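Local coordinates for protein galactose mutarotase related enzyme (Lactobacillus acidophilus, PDB 3DCD) that probably binds carbohydrate and may act as a sugar isomerase of the aldose 1-epimerase (galactose mutarotase) family, at residues E60-K64 with V104-K108. Numbering follows the deposited sequence.
Sequences EYTYK and VYPFK
A two-stranded antiparallel hairpin, strands 60-63 and 66-69, leans here on the loop that joins helix 99-104 to strand 109-118. Segment E60-K64 is extended as far as Y63; K64 then turns, with phi/psi of 53/33°. Segment V104-K108 is irregular. P106 (phi/psi -85/52°) is the centre of an inverse gamma turn, closed by F107 N to Y105 O at 2.8 Å. The backbones stay apart: the nearest CA atoms, of Y63 and P106, are 8.4 Å from each other. Side chains bridge the gap. Y61 and Y63, two apart on the strand, both point toward the loop, while E60 and T62 do not touch it. Y61 is p (chi1 66°), and its OH donates a hydrogen bond to V104 O at 2.7 Å. The same OH lies 3.3 Å from P106 CD, which sits at the edge of the Y61 ring. Y63 is t (chi1 178°), and its ring reaches P106 and F107: Y63 CD2 meets P106 CG at 3.8 Å, and Y63 CZ meets F107 CZ at 3.7 Å. F107 starts sideways, but in m (chi1 -63°) its ring end comes nearer, and CZ lies over one face of Y63. The two rings are oblique, planes at 55° and centroids 5.1 Å apart. Y68 of the partner strand also touches P106. Y105 OH hydrogen-bonds to I137 O in strand 136-147. The arrangement is a side-chain-mediated join between a peripheral beta-hairpin and a loop leading into the large antiparallel sheet of the galactose mutarotase-like beta-sandwich.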
# COMPACT_ATOMS: atom_id res chain seq x y z
N GLU A 60 11.04 -3.55 -17.37
CA GLU A 60 10.69 -4.59 -18.31
C GLU A 60 10.87 -6.00 -17.75
O GLU A 60 11.57 -6.22 -16.76
CB GLU A 60 11.48 -4.43 -19.63
CG GLU A 60 12.96 -4.70 -19.50
CD GLU A 60 13.72 -4.54 -20.81
OE1 GLU A 60 13.35 -3.68 -21.64
OE2 GLU A 60 14.72 -5.27 -20.98
N TYR A 61 10.22 -6.95 -18.39
CA TYR A 61 10.32 -8.35 -18.04
C TYR A 61 10.08 -9.16 -19.30
O TYR A 61 9.60 -8.63 -20.31
CB TYR A 61 9.31 -8.72 -16.95
CG TYR A 61 7.84 -8.63 -17.37
CD1 TYR A 61 7.18 -9.74 -17.91
CD2 TYR A 61 7.11 -7.45 -17.18
CE1 TYR A 61 5.85 -9.68 -18.28
CE2 TYR A 61 5.76 -7.38 -17.54
CZ TYR A 61 5.15 -8.50 -18.08
OH TYR A 61 3.82 -8.44 -18.45
N THR A 62 10.40 -10.45 -19.23
CA THR A 62 10.08 -11.35 -20.32
C THR A 62 9.10 -12.40 -19.81
O THR A 62 9.11 -12.76 -18.63
CB THR A 62 11.32 -12.03 -20.97
OG1 THR A 62 12.00 -12.85 -20.00
CG2 THR A 62 12.27 -10.99 -21.54
N TYR A 63 8.24 -12.85 -20.71
CA TYR A 63 7.36 -13.96 -20.39
C TYR A 63 7.23 -14.78 -21.64
O TYR A 63 6.92 -14.25 -22.70
CB TYR A 63 5.99 -13.46 -19.92
CG TYR A 63 5.02 -14.58 -19.62
CD1 TYR A 63 5.21 -15.42 -18.52
CD2 TYR A 63 3.92 -14.80 -20.44
CE1 TYR A 63 4.32 -16.44 -18.24
CE2 TYR A 63 3.02 -15.82 -20.17
CZ TYR A 63 3.22 -16.64 -19.07
OH TYR A 63 2.33 -17.64 -18.81
N LYS A 64 7.54 -16.08 -21.51
CA LYS A 64 7.56 -16.99 -22.66
C LYS A 64 8.43 -16.47 -23.79
O LYS A 64 8.12 -16.68 -24.95
CB LYS A 64 6.13 -17.27 -23.19
CG LYS A 64 5.16 -17.89 -22.19
CD LYS A 64 5.65 -19.21 -21.65
CE LYS A 64 4.61 -19.84 -20.74
NZ LYS A 64 5.24 -20.87 -19.86
N VAL A 104 0.89 -4.90 -22.04
CA VAL A 104 1.98 -4.80 -21.08
C VAL A 104 1.95 -5.95 -20.08
O VAL A 104 2.84 -6.09 -19.24
CB VAL A 104 1.97 -3.43 -20.31
CG1 VAL A 104 2.06 -2.26 -21.28
CG2 VAL A 104 0.73 -3.29 -19.44
N TYR A 105 0.90 -6.77 -20.16
CA TYR A 105 0.65 -7.80 -19.16
C TYR A 105 -0.29 -8.86 -19.77
O TYR A 105 -1.51 -8.65 -19.85
CB TYR A 105 0.07 -7.15 -17.89
CG TYR A 105 -0.07 -8.11 -16.72
CD1 TYR A 105 1.06 -8.62 -16.08
CD2 TYR A 105 -1.33 -8.51 -16.27
CE1 TYR A 105 0.94 -9.52 -15.01
CE2 TYR A 105 -1.47 -9.41 -15.21
CZ TYR A 105 -0.33 -9.91 -14.59
OH TYR A 105 -0.44 -10.81 -13.54
N PRO A 106 0.27 -10.00 -20.22
CA PRO A 106 -0.44 -10.91 -21.13
C PRO A 106 -1.35 -11.88 -20.37
O PRO A 106 -1.25 -13.10 -20.54
CB PRO A 106 0.70 -11.67 -21.82
CG PRO A 106 1.79 -11.71 -20.80
CD PRO A 106 1.62 -10.51 -19.88
N PHE A 107 -2.19 -11.32 -19.51
CA PHE A 107 -3.10 -12.11 -18.69
C PHE A 107 -4.49 -11.50 -18.68
O PHE A 107 -4.66 -10.27 -18.76
CB PHE A 107 -2.57 -12.24 -17.26
CG PHE A 107 -1.27 -12.98 -17.18
CD1 PHE A 107 -1.24 -14.36 -17.27
CD2 PHE A 107 -0.08 -12.28 -17.04
CE1 PHE A 107 -0.03 -15.05 -17.21
CE2 PHE A 107 1.14 -12.96 -16.97
CZ PHE A 107 1.16 -14.34 -17.04
N LYS A 108 -5.48 -12.39 -18.59
CA LYS A 108 -6.85 -11.98 -18.39
C LYS A 108 -7.18 -12.15 -16.91
O LYS A 108 -6.77 -13.14 -16.30
CB LYS A 108 -7.78 -12.83 -19.25
CG LYS A 108 -7.50 -12.73 -20.75
CD LYS A 108 -8.51 -13.53 -21.58
CE LYS A 108 -9.93 -12.93 -21.55
NZ LYS A 108 -10.01 -11.49 -21.98